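Local coordinates for fibronectin type III domain-containing protein (Simiduia agarivorans, PDB 6P2K) that probably hydrolyses the beta-glucan backbone of xyloglucan as a family 74 glycoside hydrolase built from seven-bladed beta-propellers, and binds zinc, at residues V29-S34 with V39-N44; E269-S274 with W345-W350; L292-F297 with A336-V341; K312-Y317 with T356-S361. All coordinates share one frame; numbering follows the deposited sequence.

Contact 1: V29-S34 with V39-N44; sequences VVYMAS and VYKSTN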
# COMPACT_ATOMS: atom_id res chain seq x y z
N VAL B 29 -37.51 6.59 -38.64
CA VAL B 29 -36.67 7.24 -39.63
C VAL B 29 -36.50 8.70 -39.24
O VAL B 29 -37.48 9.45 -39.16
CB VAL B 29 -37.26 7.11 -41.05
CG1 VAL B 29 -36.42 7.90 -42.03
CG2 VAL B 29 -37.30 5.65 -41.45
N VAL B 30 -35.25 9.11 -38.99
CA VAL B 30 -34.95 10.47 -38.55
C VAL B 30 -33.72 10.98 -39.28
O VAL B 30 -32.85 10.21 -39.70
CB VAL B 30 -34.71 10.55 -37.02
CG1 VAL B 30 -36.01 10.31 -36.27
CG2 VAL B 30 -33.65 9.55 -36.59
N TYR B 31 -33.65 12.30 -39.42
CA TYR B 31 -32.51 12.99 -40.00
C TYR B 31 -31.94 13.96 -38.98
O TYR B 31 -32.69 14.58 -38.22
CB TYR B 31 -32.91 13.73 -41.28
CG TYR B 31 -33.36 12.80 -42.38
CD1 TYR B 31 -34.67 12.34 -42.44
CD2 TYR B 31 -32.46 12.36 -43.34
CE1 TYR B 31 -35.07 11.48 -43.44
CE2 TYR B 31 -32.86 11.50 -44.34
CZ TYR B 31 -34.16 11.06 -44.39
OH TYR B 31 -34.55 10.20 -45.39
N MET B 32 -30.62 14.08 -38.95
CA MET B 32 -29.93 14.97 -38.02
C MET B 32 -29.19 16.04 -38.80
O MET B 32 -28.47 15.73 -39.76
CB MET B 32 -28.96 14.20 -37.12
CG MET B 32 -28.39 15.07 -36.00
SD MET B 32 -26.71 15.62 -36.34
CE MET B 32 -25.87 14.06 -36.12
N ALA B 33 -29.35 17.29 -38.37
CA ALA B 33 -28.71 18.43 -39.02
C ALA B 33 -27.51 18.85 -38.19
O ALA B 33 -27.65 19.43 -37.11
CB ALA B 33 -29.71 19.58 -39.17
N SER B 34 -26.31 18.55 -38.69
CA SER B 34 -25.08 19.06 -38.12
C SER B 34 -24.72 20.38 -38.79
O SER B 34 -25.33 20.79 -39.78
CB SER B 34 -23.95 18.05 -38.30
OG SER B 34 -23.54 18.01 -39.66
N VAL B 39 -26.10 16.25 -43.45
CA VAL B 39 -27.26 15.55 -42.89
C VAL B 39 -26.89 14.09 -42.65
O VAL B 39 -26.35 13.42 -43.54
CB VAL B 39 -28.48 15.66 -43.82
CG1 VAL B 39 -29.63 14.80 -43.30
CG2 VAL B 39 -28.91 17.10 -43.96
N TYR B 40 -27.19 13.60 -41.45
CA TYR B 40 -27.13 12.18 -41.14
C TYR B 40 -28.53 11.58 -41.16
O TYR B 40 -29.52 12.26 -40.86
CB TYR B 40 -26.51 11.92 -39.77
CG TYR B 40 -25.04 12.23 -39.64
CD1 TYR B 40 -24.60 13.48 -39.24
CD2 TYR B 40 -24.08 11.25 -39.89
CE1 TYR B 40 -23.26 13.76 -39.10
CE2 TYR B 40 -22.73 11.52 -39.76
CZ TYR B 40 -22.33 12.77 -39.37
OH TYR B 40 -20.99 13.05 -39.23
N LYS B 41 -28.60 10.28 -41.47
CA LYS B 41 -29.86 9.54 -41.53
C LYS B 41 -29.78 8.32 -40.63
O LYS B 41 -28.71 7.73 -40.44
CB LYS B 41 -30.16 9.11 -42.98
CG LYS B 41 -31.49 8.40 -43.18
CD LYS B 41 -31.65 7.93 -44.62
CE LYS B 41 -33.01 7.30 -44.85
NZ LYS B 41 -33.41 7.33 -46.29
N SER B 42 -30.93 7.95 -40.05
CA SER B 42 -31.04 6.73 -39.28
C SER B 42 -32.41 6.12 -39.50
O SER B 42 -33.42 6.85 -39.52
CB SER B 42 -30.82 6.99 -37.78
OG SER B 42 -31.48 6.01 -36.99
N THR B 43 -32.46 4.80 -39.67
CA THR B 43 -33.72 4.09 -39.82
C THR B 43 -34.05 3.21 -38.62
O THR B 43 -34.97 2.40 -38.69
CB THR B 43 -33.71 3.23 -41.09
OG1 THR B 43 -32.77 2.16 -40.94
CG2 THR B 43 -33.35 4.07 -42.31
N ASN B 44 -33.32 3.36 -37.51
CA ASN B 44 -33.62 2.64 -36.28
C ASN B 44 -33.76 3.62 -35.12
O ASN B 44 -33.38 3.32 -33.98
CB ASN B 44 -32.57 1.58 -35.98
CG ASN B 44 -31.14 2.11 -36.09
OD1 ASN B 44 -30.91 3.31 -36.02
ND2 ASN B 44 -30.19 1.20 -36.27
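Tyr31 and Lys41 lie side by side across an antiparallel beta hairpin, the two middle strands of one four-stranded blade in a GH74 beta-propeller. They are directly opposite each other, a non-hydrogen-bonded pair, and their side chains leave the same face of the sheet and run the same way. The lysine is drawn out along the tyrosine: CG anti to the backbone N (chi1 -176°) and every later bond extended bring Lys41 CG to 3.6 Å from Tyr31 CE2, and carry the amine on to the phenol, where Lys41 NZ gives a weak hydrogen bond to Tyr31 OH at 3.2 Å. The amine also bonds the carbonyl of Gly87. A long aliphatic stem with a charged end suits this half-exposed place, greasy beside the ring and polar at the tip. On the same face Val39 CG1 meets the edge of the Tyr31 ring, 3.7 Å from CD2, and Val63 of strand 60-66 touches both residues, so these apolar groups fill the seam with the next blade.

The other face carries Val30, Met32, Tyr40 and Ser42. Met32 and Tyr40 also point the same way; the methionine bends at chi2 and chi3, and its methyl CE comes to 3.4 Å from Tyr40 CD1. The sulfur completes an oblique Met-aromatic contact, a fit that a flexible thioether makes easily.

Four backbone bonds join the strands through the pairs Val30–Ser42 and Met32–Tyr40. Beyond them, Ser42 OG bonds the backbone N of Gly46 and donates to Asn44 OD1 at 2.9 Å.

Contact 2: E269-S274 with W345-W350; sequences EVDPRS and WARGVW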
# COMPACT_ATOMS: atom_id res chain seq x y z
N GLU B 269 -43.62 24.47 -29.48
CA GLU B 269 -44.22 23.48 -30.37
C GLU B 269 -45.39 22.81 -29.67
O GLU B 269 -45.27 22.39 -28.52
CB GLU B 269 -43.18 22.44 -30.80
CG GLU B 269 -43.75 21.33 -31.67
CD GLU B 269 -42.67 20.42 -32.23
OE1 GLU B 269 -41.68 20.95 -32.79
OE2 GLU B 269 -42.80 19.19 -32.11
N VAL B 270 -46.52 22.72 -30.38
CA VAL B 270 -47.71 22.06 -29.86
C VAL B 270 -47.71 20.61 -30.32
O VAL B 270 -47.47 20.32 -31.50
CB VAL B 270 -48.99 22.78 -30.31
CG1 VAL B 270 -50.21 22.13 -29.68
CG2 VAL B 270 -48.92 24.26 -29.95
N ASP B 271 -47.97 19.70 -29.39
CA ASP B 271 -48.14 18.29 -29.70
C ASP B 271 -49.23 18.13 -30.75
O ASP B 271 -50.37 18.56 -30.52
CB ASP B 271 -48.49 17.52 -28.43
CG ASP B 271 -48.53 16.00 -28.62
OD1 ASP B 271 -48.45 15.52 -29.77
OD2 ASP B 271 -48.64 15.28 -27.61
N PRO B 272 -48.94 17.53 -31.92
CA PRO B 272 -50.00 17.33 -32.92
C PRO B 272 -51.14 16.46 -32.42
O PRO B 272 -52.18 16.39 -33.08
CB PRO B 272 -49.26 16.67 -34.09
CG PRO B 272 -48.05 16.05 -33.47
CD PRO B 272 -47.65 16.98 -32.36
N ARG B 273 -50.96 15.78 -31.28
CA ARG B 273 -52.03 15.00 -30.68
C ARG B 273 -53.06 15.87 -29.97
O ARG B 273 -54.18 15.41 -29.72
CB ARG B 273 -51.44 13.98 -29.70
CG ARG B 273 -50.65 12.88 -30.39
CD ARG B 273 -49.55 12.32 -29.50
NE ARG B 273 -48.69 11.40 -30.24
CZ ARG B 273 -47.65 11.77 -30.99
NH1 ARG B 273 -47.34 13.05 -31.12
NH2 ARG B 273 -46.93 10.85 -31.63
N SER B 274 -52.70 17.11 -29.62
CA SER B 274 -53.61 18.01 -28.90
C SER B 274 -54.61 18.62 -29.88
O SER B 274 -54.58 19.80 -30.23
CB SER B 274 -52.82 19.09 -28.18
OG SER B 274 -51.83 18.52 -27.34
N TRP B 345 -45.52 5.99 -35.79
CA TRP B 345 -44.71 6.52 -34.70
C TRP B 345 -45.45 6.38 -33.38
O TRP B 345 -46.67 6.56 -33.31
CB TRP B 345 -44.38 7.99 -34.95
CG TRP B 345 -43.23 8.25 -35.86
CD1 TRP B 345 -43.29 8.53 -37.20
CD2 TRP B 345 -41.84 8.28 -35.51
NE1 TRP B 345 -42.02 8.72 -37.70
CE2 TRP B 345 -41.11 8.57 -36.69
CE3 TRP B 345 -41.13 8.08 -34.32
CZ2 TRP B 345 -39.72 8.67 -36.70
CZ3 TRP B 345 -39.75 8.17 -34.34
CH2 TRP B 345 -39.06 8.47 -35.52
N ALA B 346 -44.71 6.05 -32.33
CA ALA B 346 -45.24 6.22 -30.98
C ALA B 346 -45.00 7.66 -30.53
O ALA B 346 -44.29 8.43 -31.17
CB ALA B 346 -44.59 5.23 -30.02
N ARG B 347 -45.62 8.03 -29.41
CA ARG B 347 -45.44 9.37 -28.87
C ARG B 347 -44.08 9.48 -28.20
O ARG B 347 -43.74 8.68 -27.32
CB ARG B 347 -46.54 9.74 -27.89
CG ARG B 347 -46.52 11.21 -27.51
CD ARG B 347 -47.62 11.59 -26.53
NE ARG B 347 -47.68 13.04 -26.34
CZ ARG B 347 -47.10 13.69 -25.33
NH1 ARG B 347 -46.41 13.03 -24.42
NH2 ARG B 347 -47.21 15.01 -25.24
N GLY B 348 -43.29 10.47 -28.61
CA GLY B 348 -41.98 10.68 -28.04
C GLY B 348 -41.49 12.08 -28.31
O GLY B 348 -42.18 12.89 -28.94
N VAL B 349 -40.29 12.37 -27.82
CA VAL B 349 -39.66 13.68 -27.97
C VAL B 349 -38.21 13.48 -28.40
O VAL B 349 -37.49 12.67 -27.81
CB VAL B 349 -39.72 14.49 -26.66
CG1 VAL B 349 -38.89 15.77 -26.79
CG2 VAL B 349 -41.16 14.83 -26.29
N TRP B 350 -37.80 14.21 -29.43
CA TRP B 350 -36.41 14.28 -29.86
C TRP B 350 -35.82 15.60 -29.39
O TRP B 350 -36.40 16.66 -29.63
CB TRP B 350 -36.30 14.16 -31.38
CG TRP B 350 -36.14 12.76 -31.88
CD1 TRP B 350 -37.10 11.99 -32.48
CD2 TRP B 350 -34.95 11.97 -31.83
NE1 TRP B 350 -36.57 10.76 -32.80
CE2 TRP B 350 -35.26 10.72 -32.42
CE3 TRP B 350 -33.65 12.19 -31.35
CZ2 TRP B 350 -34.31 9.70 -32.53
CZ3 TRP B 350 -32.72 11.17 -31.47
CH2 TRP B 350 -33.05 9.95 -32.05
O HOH W 1 -48.56 8.23 -32.14
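The guanidinium groups of Arg273 and Arg347 stand nearly perpendicular, their planes 87° apart. Over one face of the Arg273 group lies the stem of Arg347, its CG 3.5 Å from Arg273 NE; Asp271 OD1 sits at the edge. The Arg347 group instead has Asp271 OD2 and Arg273 CD at its edge, in its plane.

Asp271 divides its oxygens between the two arginines. Arg347 grips it side-on, NE (2.7 Å) and NH2 both donating to Asp271 OD2 from the same face of the carboxylate. Arg273 NH1 reaches Asp271 OD1 on the syn side at 3.0 Å, while the Arg273 backbone N comes to that oxygen from the opposite face, making an Asx turn within the type I beta turn Asp271–Ser274. Short and acidic, aspartate can both fold this turn and balance two positive groups, Arg273 NE lying only 4.3 Å from Arg347 NE. An asparagine here would probably leave the arginine pair without the negative charge between them and weaken the grip of Arg347. Arg347 NH2 also has a salt bridge to Glu294, and Arg273 NH1 bonds the carbonyl of Thr339. A water links Arg273 NH2 to Trp345 O.

The network joins two successive blades: the turn leaves strand 265-270, the first of its blade, and Arg347 immediately precedes strand 348-351 of the next, with Tyr338 of strand 336-338 packed against Asp271 and Arg347.

Contact 3: L292-F297 with A336-V341; sequences LYEGTF and AHYTPV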
# COMPACT_ATOMS: atom_id res chain seq x y z
N LEU B 292 -35.84 20.61 -20.18
CA LEU B 292 -36.87 20.82 -21.19
C LEU B 292 -38.24 20.86 -20.51
O LEU B 292 -38.53 20.04 -19.64
CB LEU B 292 -36.82 19.72 -22.25
CG LEU B 292 -37.83 19.73 -23.40
CD1 LEU B 292 -37.73 21.02 -24.20
CD2 LEU B 292 -37.59 18.53 -24.30
N TYR B 293 -39.06 21.82 -20.92
CA TYR B 293 -40.38 22.03 -20.34
C TYR B 293 -41.47 21.47 -21.25
O TYR B 293 -41.39 21.58 -22.47
CB TYR B 293 -40.66 23.52 -20.12
CG TYR B 293 -40.00 24.15 -18.92
CD1 TYR B 293 -40.48 23.93 -17.63
CD2 TYR B 293 -38.91 25.00 -19.07
CE1 TYR B 293 -39.88 24.53 -16.53
CE2 TYR B 293 -38.31 25.59 -17.99
CZ TYR B 293 -38.80 25.36 -16.72
OH TYR B 293 -38.19 25.96 -15.64
N GLU B 294 -42.50 20.89 -20.63
CA GLU B 294 -43.77 20.64 -21.29
C GLU B 294 -44.86 21.36 -20.52
O GLU B 294 -44.98 21.19 -19.30
CB GLU B 294 -44.08 19.14 -21.39
CG GLU B 294 -45.43 18.86 -22.06
CD GLU B 294 -45.63 17.40 -22.40
OE1 GLU B 294 -45.48 16.55 -21.50
OE2 GLU B 294 -45.93 17.10 -23.57
N GLY B 295 -45.64 22.17 -21.22
CA GLY B 295 -46.72 22.93 -20.61
C GLY B 295 -48.07 22.39 -21.03
O GLY B 295 -48.25 21.92 -22.15
N THR B 296 -49.03 22.44 -20.10
CA THR B 296 -50.39 22.01 -20.35
C THR B 296 -51.31 23.21 -20.26
O THR B 296 -51.30 23.93 -19.25
CB THR B 296 -50.82 20.92 -19.36
OG1 THR B 296 -49.86 19.87 -19.36
CG2 THR B 296 -52.18 20.36 -19.73
N PHE B 297 -52.10 23.44 -21.30
CA PHE B 297 -53.01 24.58 -21.37
C PHE B 297 -54.42 24.07 -21.58
O PHE B 297 -54.72 23.46 -22.62
CB PHE B 297 -52.61 25.54 -22.49
CG PHE B 297 -51.28 26.22 -22.27
CD1 PHE B 297 -50.10 25.53 -22.48
CD2 PHE B 297 -51.22 27.54 -21.86
CE1 PHE B 297 -48.88 26.15 -22.27
CE2 PHE B 297 -50.01 28.16 -21.65
CZ PHE B 297 -48.83 27.46 -21.86
N ALA B 336 -36.30 20.75 -29.77
CA ALA B 336 -37.14 19.73 -29.15
C ALA B 336 -38.39 19.57 -29.99
O ALA B 336 -39.10 20.55 -30.24
CB ALA B 336 -37.49 20.11 -27.71
N HIS B 337 -38.67 18.34 -30.41
CA HIS B 337 -39.81 18.06 -31.27
C HIS B 337 -40.57 16.84 -30.77
O HIS B 337 -39.96 15.85 -30.34
CB HIS B 337 -39.37 17.82 -32.72
CG HIS B 337 -38.69 18.99 -33.34
ND1 HIS B 337 -39.36 20.15 -33.69
CD2 HIS B 337 -37.39 19.19 -33.67
CE1 HIS B 337 -38.50 21.01 -34.21
NE2 HIS B 337 -37.30 20.45 -34.21
N TYR B 338 -41.89 16.92 -30.83
CA TYR B 338 -42.73 15.75 -30.65
C TYR B 338 -42.62 14.85 -31.88
O TYR B 338 -42.32 15.31 -32.99
CB TYR B 338 -44.19 16.15 -30.44
CG TYR B 338 -44.49 16.86 -29.14
CD1 TYR B 338 -44.46 16.18 -27.92
CD2 TYR B 338 -44.82 18.20 -29.12
CE1 TYR B 338 -44.75 16.82 -26.74
CE2 TYR B 338 -45.12 18.86 -27.94
CZ TYR B 338 -45.08 18.16 -26.75
OH TYR B 338 -45.37 18.80 -25.57
N THR B 339 -42.87 13.56 -31.69
CA THR B 339 -42.92 12.66 -32.82
C THR B 339 -44.22 12.86 -33.60
O THR B 339 -45.24 13.27 -33.03
CB THR B 339 -42.81 11.20 -32.38
OG1 THR B 339 -43.87 10.89 -31.46
CG2 THR B 339 -41.46 10.93 -31.72
N PRO B 340 -44.20 12.61 -34.91
CA PRO B 340 -45.45 12.68 -35.69
C PRO B 340 -46.46 11.66 -35.21
O PRO B 340 -46.14 10.70 -34.50
CB PRO B 340 -44.99 12.39 -37.12
CG PRO B 340 -43.52 12.66 -37.13
CD PRO B 340 -43.03 12.34 -35.76
N VAL B 341 -47.72 11.88 -35.60
CA VAL B 341 -48.78 10.92 -35.32
C VAL B 341 -48.96 9.91 -36.44
O VAL B 341 -49.63 8.88 -36.24
CB VAL B 341 -50.11 11.65 -35.06
CG1 VAL B 341 -49.98 12.59 -33.88
CG2 VAL B 341 -50.53 12.42 -36.30
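Leu292 and Ala336 make the close apolar part of this contact: both methyls of the leucine bear on the single methyl of Ala336, CD1 at 3.6 Å and CD2 at 3.8 Å from CB. A small residue on one strand and a branched one on the other let two sheets approach, and Val349 and Ser351 close round Leu292.

The second touch is polar and narrower. Tyr338 reaches across with the hydroxyl end of its ring, OH donating to Glu294 OE2 at 2.7 Å on the anti side of the carboxylate, 19° out of its plane. Glu294 can extend that far because CG is anti to the backbone N (chi1 179°) and the chain continues straight beyond it. The ring and carboxylate planes lie 27° apart, with OE2 at the ring edge. Although buried, this acid is well served: Arg347 NH2 pairs with OE2 and Tyr369 OH with OE1. A glutamine in its place would probably leave Arg347 without this charge partner and disturb the phenol bond. Past Tyr338 the contact ends, and the chain continues into a loop where Pro340 is partly exposed and Val341 faces solvent.

Strand 292-300 is the third of one blade and 336-338 the first of the following one, so the two points pin neighbouring propeller blades face to face, with Leu282 of strand 278-285 lying against both Ala336 and Tyr338.

Contact 4: K312-Y317 with T356-S361; sequences KIWDSY and TMYYAS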
# COMPACT_ATOMS: atom_id res chain seq x y z
N LYS B 312 -41.11 20.26 -15.93
CA LYS B 312 -39.84 19.84 -16.49
C LYS B 312 -39.90 18.35 -16.78
O LYS B 312 -39.99 17.54 -15.86
CB LYS B 312 -38.69 20.17 -15.54
CG LYS B 312 -38.15 21.58 -15.69
CD LYS B 312 -36.72 21.69 -15.19
CE LYS B 312 -36.34 23.15 -14.98
NZ LYS B 312 -34.93 23.30 -14.52
N ILE B 313 -39.88 17.99 -18.07
CA ILE B 313 -39.86 16.58 -18.44
C ILE B 313 -38.44 16.06 -18.62
O ILE B 313 -38.25 14.85 -18.82
CB ILE B 313 -40.68 16.35 -19.73
CG1 ILE B 313 -40.09 17.15 -20.89
CG2 ILE B 313 -42.13 16.73 -19.50
CD1 ILE B 313 -40.59 16.71 -22.25
N TRP B 314 -37.44 16.94 -18.52
CA TRP B 314 -36.03 16.59 -18.60
C TRP B 314 -35.30 17.59 -17.72
O TRP B 314 -35.61 18.78 -17.75
CB TRP B 314 -35.53 16.65 -20.04
CG TRP B 314 -34.29 15.84 -20.33
CD1 TRP B 314 -33.72 14.89 -19.54
CD2 TRP B 314 -33.48 15.93 -21.51
NE1 TRP B 314 -32.60 14.38 -20.15
CE2 TRP B 314 -32.43 15.00 -21.36
CE3 TRP B 314 -33.54 16.71 -22.67
CZ2 TRP B 314 -31.45 14.83 -22.34
CZ3 TRP B 314 -32.56 16.54 -23.63
CH2 TRP B 314 -31.54 15.60 -23.46
N ASP B 315 -34.34 17.11 -16.93
CA ASP B 315 -33.78 17.96 -15.88
C ASP B 315 -32.32 17.57 -15.62
O ASP B 315 -31.74 16.76 -16.35
CB ASP B 315 -34.62 17.84 -14.60
CG ASP B 315 -34.62 19.11 -13.78
OD1 ASP B 315 -33.73 19.96 -14.00
OD2 ASP B 315 -35.50 19.26 -12.91
N SER B 316 -31.75 18.15 -14.57
CA SER B 316 -30.37 17.89 -14.17
C SER B 316 -30.12 16.39 -14.06
O SER B 316 -31.01 15.62 -13.71
CB SER B 316 -30.07 18.55 -12.82
OG SER B 316 -30.55 19.88 -12.80
N TYR B 317 -28.90 15.99 -14.37
CA TYR B 317 -28.52 14.59 -14.27
C TYR B 317 -28.68 14.11 -12.83
O TYR B 317 -28.13 14.69 -11.90
CB TYR B 317 -27.07 14.40 -14.73
CG TYR B 317 -26.59 12.97 -14.62
CD1 TYR B 317 -27.03 12.00 -15.50
CD2 TYR B 317 -25.68 12.61 -13.64
CE1 TYR B 317 -26.58 10.69 -15.41
CE2 TYR B 317 -25.23 11.30 -13.53
CZ TYR B 317 -25.69 10.35 -14.42
OH TYR B 317 -25.24 9.05 -14.32
N THR B 356 -25.46 16.67 -28.63
CA THR B 356 -25.85 15.27 -28.59
C THR B 356 -27.22 15.09 -29.25
O THR B 356 -27.83 16.04 -29.74
CB THR B 356 -25.87 14.77 -27.14
OG1 THR B 356 -26.75 15.60 -26.36
CG2 THR B 356 -24.48 14.84 -26.54
N MET B 357 -27.69 13.85 -29.25
CA MET B 357 -29.03 13.51 -29.72
C MET B 357 -29.67 12.59 -28.69
O MET B 357 -29.07 11.58 -28.29
CB MET B 357 -29.00 12.83 -31.10
CG MET B 357 -28.33 13.66 -32.19
SD MET B 357 -26.55 13.42 -32.26
CE MET B 357 -26.46 11.78 -32.99
N TYR B 358 -30.89 12.93 -28.27
CA TYR B 358 -31.58 12.20 -27.22
C TYR B 358 -33.03 11.99 -27.63
O TYR B 358 -33.65 12.88 -28.22
CB TYR B 358 -31.53 12.95 -25.89
CG TYR B 358 -30.29 12.65 -25.07
CD1 TYR B 358 -29.11 13.33 -25.29
CD2 TYR B 358 -30.31 11.67 -24.08
CE1 TYR B 358 -27.97 13.06 -24.54
CE2 TYR B 358 -29.19 11.39 -23.33
CZ TYR B 358 -28.02 12.09 -23.57
OH TYR B 358 -26.90 11.81 -22.83
N TYR B 359 -33.56 10.81 -27.31
CA TYR B 359 -34.96 10.49 -27.57
C TYR B 359 -35.63 10.04 -26.28
O TYR B 359 -35.06 9.26 -25.51
CB TYR B 359 -35.10 9.39 -28.63
CG TYR B 359 -36.53 8.97 -28.86
CD1 TYR B 359 -37.37 9.71 -29.69
CD2 TYR B 359 -37.05 7.84 -28.25
CE1 TYR B 359 -38.68 9.33 -29.90
CE2 TYR B 359 -38.36 7.45 -28.45
CZ TYR B 359 -39.17 8.20 -29.28
OH TYR B 359 -40.47 7.82 -29.49
N ALA B 360 -36.84 10.53 -26.06
CA ALA B 360 -37.64 10.18 -24.90
C ALA B 360 -38.88 9.42 -25.35
O ALA B 360 -39.60 9.88 -26.23
CB ALA B 360 -38.05 11.42 -24.11
N SER B 361 -39.10 8.25 -24.76
CA SER B 361 -40.38 7.57 -24.93
C SER B 361 -41.33 8.01 -23.83
O SER B 361 -40.92 8.46 -22.76
CB SER B 361 -40.20 6.05 -24.93
OG SER B 361 -39.43 5.63 -23.81
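Trp314 lays the far corner of its six-membered ring over one face of the Tyr358 ring, near the end where that ring joins its backbone. CZ2 stands 3.7 Å above the phenol plane, displaced toward the rim, and CH2 lies 3.6 Å from Tyr358 CG and equally close to CB. The side chains cross at about a right angle and the ring planes are 51° apart, with centroids separated by 5.1 Å. The meeting brings a carbon corner of the indole onto carbon atoms of the tyrosine, so the interaction is apolar.

The torsions explain the reach. With CG anti to the backbone N (chi1 -158°), the indole projects from its strand toward the other segment, and its benzo end arrives first. Tyrosine suits the opposite position because its ring offers a broad flat surface while its hydroxyl extends past the contact to bond the carbonyl of Asp322. A tryptophan is large enough to span a gap in which the nearest backbones, at Trp314 and Ala360, remain 9.1 Å apart between CA atoms.

More aromatic residues surround the indole: Trp371 stacks on it and Trp321 meets it edge-to-face. Ile313 and Trp314 form a classic beta bulge, both facing Leu292. That bulge lies at the end of strand 304-314, the outermost of its blade, whereas Tyr358 begins strand 358-363, an inner strand of the next blade between strands 348-351 and 368-373.

How the contacts relate
Contact 1 lies within one blade and relies on backbone bonding between adjacent strands; contacts 2, 3 and 4 join two other blades through side chains. Contacts 1, 3 and 4 are buried, contact 3 mixing methyl packing with a phenol–acid bond and contact 4 wholly aromatic. Contact 2 is only partly buried and ionic. Its centre is about 6 Å from that of contact 3, with Arg347 and Glu294 linking the two. Strands 336-338, 348-351 and 358-363 bring one side of contacts 2, 3 and 4 into the same sheet. Contact 1 touches that blade where Val30 packs on Trp350 of strand 348-351 and on Trp345 in the loop before it.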